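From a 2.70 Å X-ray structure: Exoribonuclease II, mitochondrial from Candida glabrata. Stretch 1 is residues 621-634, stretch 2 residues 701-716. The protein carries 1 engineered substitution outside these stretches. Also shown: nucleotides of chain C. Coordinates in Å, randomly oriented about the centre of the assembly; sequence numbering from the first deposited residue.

Stretch 1, residues 621-634: AFFQENKIPGVYRC
Stretch 2 701-716: RRGPDLINHLQLHRFL

Stretch 1 ends a helix at Glu625, leaves helical phi/psi at Asn626 (-88/8), turns through Lys627 (54/55), runs extended from Ile628 to Val631 and becomes a strand at 632-634. Stretch 2 is one helix, 703-716, with Arg702 at its N-cap position. The helix axes approach to 12.4 Å, their N-to-C directions 52° apart. The extended segment runs back along helix 703-716, antiparallel to its direction, setting the register by CA-CA distance: Ile628-Gln711 7.5 Å, Gly630-Asn708 5.6 Å, Val631-Pro704 5.5 Å.

Polar pairing centres on Asn708 (chi1 m, chi2 -26°), whose amide pairs with both the N-H and the C=O of Val631: Val631 N donates to Asn708 OD1 at 3.0 Å and 168°, while Asn708 ND2 reaches Val631 O in a weak bond of 3.5 Å. Gly630 CA lies 3.5 Å from Asn708 OD1; an ideal CB on this glycine would clash with Phe623 CD2 of its own stretch, at 2.8 Å. Asn626 ND2 closes the turn onto Phe622 O at 3.2 Å.

Apolar packing flanks this lock. Val631 (chi1 t) sets CG1 3.6 Å from Pro704 CB and CG2 4.0 Å from Ile707 CG2. Toward the other end, Leu712 CD2 meets Phe623 CE1 at 3.8 Å and, at the ring edge, Phe622 CE2 at 3.9 Å. Phe715 (t, 73°) takes Ile628 CD1 over its face, 4.2 Å from the centroid; Ile628 is m, t. The Phe622 (t, 79°) and Phe715 rings meet obliquely, planes at 88°, centroids 5.9 Å apart.

Charge gathers at the helix start. Arg633 NH2 and Arg702 NH1 stand 3.5 Å apart, like charges beside RNA phosphates. Arg633 NH1 bonds weakly to U4 OP2 at 3.0 Å, and Arg702 NH1 donates to A5 OP2 at 3.3 Å. Arg702 NH2 also forms a salt bridge with Asp705 OD2 at 2.8 Å.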

# COMPACT_ATOMS: atom_id res chain seq x y z
N ALA A 621 -18.38 -14.27 7.46
CA ALA A 621 -19.51 -14.81 8.20
C ALA A 621 -19.04 -15.79 9.26
O ALA A 621 -19.47 -15.73 10.42
CB ALA A 621 -20.47 -15.50 7.24
N PHE A 622 -18.10 -16.64 8.89
CA PHE A 622 -17.64 -17.70 9.78
C PHE A 622 -16.96 -17.12 11.01
O PHE A 622 -17.28 -17.50 12.14
CB PHE A 622 -16.71 -18.59 8.97
CG PHE A 622 -16.28 -19.84 9.65
CD1 PHE A 622 -17.13 -20.93 9.71
CD2 PHE A 622 -15.00 -19.97 10.14
CE1 PHE A 622 -16.70 -22.12 10.29
CE2 PHE A 622 -14.57 -21.14 10.73
CZ PHE A 622 -15.42 -22.22 10.80
N PHE A 623 -16.06 -16.16 10.82
CA PHE A 623 -15.33 -15.60 11.94
C PHE A 623 -16.27 -14.88 12.89
O PHE A 623 -16.08 -14.90 14.12
CB PHE A 623 -14.24 -14.65 11.44
CG PHE A 623 -12.91 -15.29 11.27
CD1 PHE A 623 -12.74 -16.31 10.37
CD2 PHE A 623 -11.83 -14.87 11.99
CE1 PHE A 623 -11.52 -16.91 10.21
CE2 PHE A 623 -10.59 -15.47 11.83
CZ PHE A 623 -10.44 -16.49 10.93
N GLN A 624 -17.28 -14.22 12.35
CA GLN A 624 -18.21 -13.47 13.18
C GLN A 624 -19.10 -14.41 13.98
O GLN A 624 -19.26 -14.24 15.20
CB GLN A 624 -19.04 -12.57 12.30
CG GLN A 624 -18.27 -11.42 11.70
CD GLN A 624 -19.11 -10.65 10.70
OE1 GLN A 624 -19.69 -9.62 11.04
NE2 GLN A 624 -19.19 -11.15 9.47
N GLU A 625 -19.70 -15.41 13.31
CA GLU A 625 -20.61 -16.33 13.98
C GLU A 625 -19.90 -17.07 15.09
O GLU A 625 -20.45 -17.21 16.19
CB GLU A 625 -21.22 -17.32 12.98
N ASN A 626 -18.67 -17.48 14.85
CA ASN A 626 -17.87 -18.16 15.85
C ASN A 626 -17.09 -17.23 16.76
O ASN A 626 -16.26 -17.72 17.54
CB ASN A 626 -16.93 -19.13 15.18
CG ASN A 626 -17.64 -20.35 14.71
OD1 ASN A 626 -17.81 -21.31 15.46
ND2 ASN A 626 -18.16 -20.28 13.49
N LYS A 627 -17.31 -15.91 16.66
CA LYS A 627 -16.66 -14.93 17.53
C LYS A 627 -15.15 -15.10 17.50
O LYS A 627 -14.49 -15.31 18.52
CB LYS A 627 -17.21 -15.02 18.96
N ILE A 628 -14.59 -15.07 16.29
CA ILE A 628 -13.16 -15.21 16.06
C ILE A 628 -12.57 -13.85 15.70
O ILE A 628 -13.16 -13.12 14.88
CB ILE A 628 -12.81 -16.24 14.97
CG1 ILE A 628 -13.62 -17.52 15.15
CG2 ILE A 628 -11.32 -16.62 15.01
CD1 ILE A 628 -13.29 -18.59 14.14
N PRO A 629 -11.47 -13.45 16.33
CA PRO A 629 -10.75 -12.25 15.90
C PRO A 629 -10.09 -12.47 14.55
O PRO A 629 -9.29 -13.40 14.37
CB PRO A 629 -9.70 -12.07 17.00
CG PRO A 629 -10.21 -12.84 18.16
CD PRO A 629 -10.94 -13.99 17.59
N GLY A 630 -10.39 -11.57 13.61
CA GLY A 630 -9.81 -11.65 12.28
C GLY A 630 -9.50 -10.27 11.74
O GLY A 630 -10.02 -9.26 12.21
N VAL A 631 -8.67 -10.26 10.70
CA VAL A 631 -8.29 -9.05 9.99
C VAL A 631 -9.20 -8.91 8.77
O VAL A 631 -9.05 -9.64 7.79
CB VAL A 631 -6.84 -9.11 9.54
CG1 VAL A 631 -6.45 -7.79 8.94
CG2 VAL A 631 -5.96 -9.51 10.70
N TYR A 632 -10.07 -7.93 8.80
CA TYR A 632 -11.00 -7.73 7.71
C TYR A 632 -10.44 -6.70 6.76
O TYR A 632 -9.47 -6.01 7.07
CB TYR A 632 -12.37 -7.29 8.22
CG TYR A 632 -12.95 -8.24 9.26
CD1 TYR A 632 -12.40 -8.32 10.53
CD2 TYR A 632 -14.03 -9.06 8.95
CE1 TYR A 632 -12.91 -9.20 11.47
CE2 TYR A 632 -14.55 -9.95 9.89
CZ TYR A 632 -13.98 -10.02 11.16
OH TYR A 632 -14.47 -10.88 12.14
N ARG A 633 -11.05 -6.59 5.59
CA ARG A 633 -10.71 -5.56 4.63
C ARG A 633 -12.01 -4.83 4.34
O ARG A 633 -12.99 -5.45 3.91
CB ARG A 633 -10.13 -6.16 3.35
CG ARG A 633 -10.21 -5.18 2.18
CD ARG A 633 -9.53 -5.67 0.93
NE ARG A 633 -8.37 -6.49 1.24
CZ ARG A 633 -7.74 -7.23 0.34
NH1 ARG A 633 -8.18 -7.24 -0.92
NH2 ARG A 633 -6.68 -7.96 0.71
N CYS A 634 -12.01 -3.52 4.54
CA CYS A 634 -13.24 -2.73 4.58
C CYS A 634 -13.13 -1.60 3.59
O CYS A 634 -12.05 -1.29 3.09
CB CYS A 634 -13.52 -2.17 5.98
SG CYS A 634 -13.08 -3.31 7.28
N ARG A 701 1.38 -14.39 0.92
CA ARG A 701 1.74 -13.12 0.32
C ARG A 701 0.96 -11.97 0.92
O ARG A 701 1.20 -10.83 0.53
CB ARG A 701 1.52 -13.18 -1.20
CG ARG A 701 0.07 -13.27 -1.61
CD ARG A 701 -0.07 -13.19 -3.12
NE ARG A 701 -1.45 -13.34 -3.57
CZ ARG A 701 -2.31 -12.34 -3.72
NH1 ARG A 701 -1.93 -11.10 -3.47
NH2 ARG A 701 -3.55 -12.57 -4.12
N ARG A 702 0.05 -12.24 1.85
CA ARG A 702 -0.66 -11.24 2.63
C ARG A 702 -0.68 -11.68 4.08
O ARG A 702 -1.23 -12.74 4.40
CB ARG A 702 -2.09 -11.05 2.13
CG ARG A 702 -2.23 -10.53 0.75
CD ARG A 702 -3.62 -9.98 0.60
NE ARG A 702 -4.58 -11.06 0.56
CZ ARG A 702 -5.42 -11.28 -0.44
NH1 ARG A 702 -5.44 -10.46 -1.48
NH2 ARG A 702 -6.27 -12.30 -0.38
N GLY A 703 -0.13 -10.84 4.97
CA GLY A 703 -0.16 -11.05 6.40
C GLY A 703 -1.54 -11.15 7.01
O GLY A 703 -1.74 -11.98 7.90
N PRO A 704 -2.50 -10.32 6.59
CA PRO A 704 -3.87 -10.53 7.08
C PRO A 704 -4.37 -11.95 6.84
O PRO A 704 -4.90 -12.58 7.76
CB PRO A 704 -4.69 -9.52 6.29
CG PRO A 704 -3.76 -8.60 5.71
CD PRO A 704 -2.39 -9.15 5.73
N ASP A 705 -4.20 -12.47 5.62
CA ASP A 705 -4.63 -13.84 5.37
C ASP A 705 -3.85 -14.79 6.25
O ASP A 705 -4.43 -15.65 6.91
CB ASP A 705 -4.46 -14.21 3.89
CG ASP A 705 -5.11 -13.23 2.99
OD1 ASP A 705 -4.99 -12.04 3.27
OD2 ASP A 705 -5.75 -13.63 2.00
N LEU A 706 -2.55 -14.59 6.34
CA LEU A 706 -1.72 -15.50 7.11
C LEU A 706 -2.15 -15.56 8.56
O LEU A 706 -2.07 -16.62 9.19
CB LEU A 706 -0.26 -15.07 7.01
CG LEU A 706 0.65 -15.97 7.83
CD1 LEU A 706 0.65 -17.37 7.25
CD2 LEU A 706 2.05 -15.43 7.85
N ILE A 707 -2.60 -14.45 9.12
CA ILE A 707 -3.05 -14.44 10.51
C ILE A 707 -4.41 -15.10 10.66
O ILE A 707 -4.66 -15.84 11.63
CB ILE A 707 -3.07 -13.01 11.04
CG1 ILE A 707 -1.68 -12.66 11.54
CG2 ILE A 707 -4.14 -12.84 12.08
CD1 ILE A 707 -1.63 -11.38 12.27
N ASN A 708 -5.32 -14.83 9.73
CA ASN A 708 -6.61 -15.52 9.70
C ASN A 708 -6.42 -17.04 9.69
O ASN A 708 -7.23 -17.77 10.27
CB ASN A 708 -7.40 -15.05 8.48
CG ASN A 708 -7.80 -13.56 8.56
OD1 ASN A 708 -7.93 -13.01 9.64
ND2 ASN A 708 -7.98 -12.92 7.41
N HIS A 709 -5.34 -17.54 9.06
CA HIS A 709 -5.10 -18.98 9.02
C HIS A 709 -4.71 -19.54 10.38
O HIS A 709 -5.19 -20.61 10.77
CB HIS A 709 -4.02 -19.32 8.01
CG HIS A 709 -4.54 -19.46 6.62
ND1 HIS A 709 -5.65 -18.78 6.17
CD2 HIS A 709 -4.09 -20.18 5.56
CE1 HIS A 709 -5.87 -19.08 4.90
NE2 HIS A 709 -4.93 -19.92 4.51
N LEU A 710 -3.81 -18.85 11.10
CA LEU A 710 -3.42 -19.34 12.42
C LEU A 710 -4.60 -19.36 13.36
O LEU A 710 -4.69 -20.24 14.22
CB LEU A 710 -2.33 -18.47 13.00
CG LEU A 710 -1.06 -18.37 12.16
CD1 LEU A 710 -0.47 -16.96 12.26
CD2 LEU A 710 -0.03 -19.41 12.56
N GLN A 711 -5.52 -18.42 13.19
CA GLN A 711 -6.72 -18.49 14.00
C GLN A 711 -7.52 -19.73 13.64
O GLN A 711 -8.12 -20.36 14.52
CB GLN A 711 -7.56 -17.23 13.80
CG GLN A 711 -6.89 -15.96 14.31
CD GLN A 711 -6.75 -15.94 15.83
OE1 GLN A 711 -7.54 -15.29 16.51
NE2 GLN A 711 -5.76 -16.66 16.37
N LEU A 712 -7.49 -20.11 12.37
CA LEU A 712 -8.23 -21.29 11.96
C LEU A 712 -7.59 -22.55 12.52
O LEU A 712 -8.27 -23.36 13.15
CB LEU A 712 -8.32 -21.34 10.44
CG LEU A 712 -9.36 -20.34 9.95
CD1 LEU A 712 -9.52 -20.36 8.46
CD2 LEU A 712 -10.67 -20.63 10.62
N HIS A 713 -6.28 -22.70 12.36
CA HIS A 713 -5.62 -23.86 12.93
C HIS A 713 -5.99 -24.04 14.39
O HIS A 713 -6.35 -25.14 14.82
CB HIS A 713 -4.12 -23.70 12.83
CG HIS A 713 -3.59 -24.13 11.52
ND1 HIS A 713 -2.66 -25.14 11.39
CD2 HIS A 713 -3.85 -23.69 10.26
CE1 HIS A 713 -2.37 -25.31 10.11
NE2 HIS A 713 -3.08 -24.44 9.41
N ARG A 714 -5.96 -22.96 15.16
CA ARG A 714 -6.28 -23.08 16.57
C ARG A 714 -7.71 -23.53 16.74
O ARG A 714 -8.00 -24.48 17.48
CB ARG A 714 -6.07 -21.74 17.26
CG ARG A 714 -4.63 -21.36 17.33
CD ARG A 714 -3.88 -22.50 17.97
NE ARG A 714 -2.57 -22.08 18.44
CZ ARG A 714 -2.39 -21.40 19.56
NH1 ARG A 714 -1.17 -21.04 19.93
NH2 ARG A 714 -3.43 -21.07 20.31
N PHE A 715 -8.62 -22.91 16.00
CA PHE A 715 -10.04 -23.15 16.20
C PHE A 715 -10.43 -24.56 15.78
O PHE A 715 -11.14 -25.26 16.50
CB PHE A 715 -10.81 -22.15 15.39
CG PHE A 715 -12.26 -22.35 15.44
CD1 PHE A 715 -12.97 -22.04 16.59
CD2 PHE A 715 -12.93 -22.85 14.35
CE1 PHE A 715 -14.33 -22.21 16.64
CE2 PHE A 715 -14.28 -23.02 14.39
CZ PHE A 715 -14.99 -22.70 15.54
N LEU A 716 -10.00 -24.95 14.59
CA LEU A 716 -10.39 -26.25 14.09
C LEU A 716 -9.89 -27.37 14.99
O LEU A 716 -10.57 -28.39 15.15
CB LEU A 716 -9.88 -26.41 12.67
CG LEU A 716 -10.38 -25.33 11.71
CD1 LEU A 716 -9.89 -25.63 10.29
CD2 LEU A 716 -11.90 -25.12 11.75
P C C 6 -2.14 -16.10 -5.92
OP1 C C 6 -1.75 -17.50 -5.69
OP2 C C 6 -2.69 -15.28 -4.83
O5' C C 6 -0.84 -15.44 -6.52
C5' C C 6 -0.29 -15.94 -7.73
C4' C C 6 0.78 -15.03 -8.29
O4' C C 6 0.20 -13.80 -8.81
C3' C C 6 1.83 -14.53 -7.33
O3' C C 6 2.79 -15.51 -6.98
C2' C C 6 2.42 -13.40 -8.12
O2' C C 6 3.16 -13.95 -9.20
C1' C C 6 1.16 -12.78 -8.72
N1 C C 6 0.66 -11.65 -7.89
C2 C C 6 1.23 -10.37 -8.10
O2 C C 6 2.09 -10.22 -8.96
N3 C C 6 0.86 -9.28 -7.39
C4 C C 6 -0.06 -9.43 -6.47
N4 C C 6 -0.40 -8.32 -5.80
C5 C C 6 -0.67 -10.71 -6.22
C6 C C 6 -0.29 -11.78 -6.93
P A C 5 -6.91 -13.28 -4.72
OP1 A C 5 -7.07 -14.42 -3.79
OP2 A C 5 -6.46 -11.97 -4.19
O5' A C 5 -5.85 -13.74 -5.81
C5' A C 5 -6.09 -14.92 -6.55
C4' A C 5 -5.22 -15.00 -7.77
O4' A C 5 -5.55 -13.93 -8.69
C3' A C 5 -3.73 -14.87 -7.56
O3' A C 5 -3.14 -16.08 -7.15
C2' A C 5 -3.25 -14.41 -8.92
O2' A C 5 -3.23 -15.50 -9.83
C1' A C 5 -4.38 -13.47 -9.32
N9 A C 5 -4.11 -12.14 -8.80
C8 A C 5 -4.52 -11.56 -7.62
N7 A C 5 -4.05 -10.35 -7.44
C5 A C 5 -3.28 -10.16 -8.57
C6 A C 5 -2.51 -9.08 -9.01
N6 A C 5 -2.39 -7.94 -8.31
N1 A C 5 -1.87 -9.23 -10.19
C2 A C 5 -2.00 -10.38 -10.88
N3 A C 5 -2.70 -11.48 -10.59
C4 A C 5 -3.30 -11.27 -9.41
P U C 4 -9.48 -8.81 -3.83
OP1 U C 4 -9.70 -9.65 -2.64
OP2 U C 4 -8.38 -7.84 -3.87
O5' U C 4 -9.23 -9.82 -5.01
C5' U C 4 -10.26 -10.69 -5.40
C4' U C 4 -9.80 -11.48 -6.56
O4' U C 4 -9.75 -10.62 -7.73
C3' U C 4 -8.38 -11.98 -6.43
O3' U C 4 -8.25 -13.10 -5.58
C2' U C 4 -8.00 -12.22 -7.88
O2' U C 4 -8.59 -13.41 -8.37
C1' U C 4 -8.68 -11.02 -8.56
N1 U C 4 -7.75 -9.89 -8.72
C2 U C 4 -7.02 -9.88 -9.90
O2 U C 4 -7.15 -10.73 -10.76
N3 U C 4 -6.15 -8.84 -10.03
C4 U C 4 -5.93 -7.84 -9.12
O4 U C 4 -5.10 -6.97 -9.40
C5 U C 4 -6.72 -7.91 -7.92
C6 U C 4 -7.58 -8.92 -7.76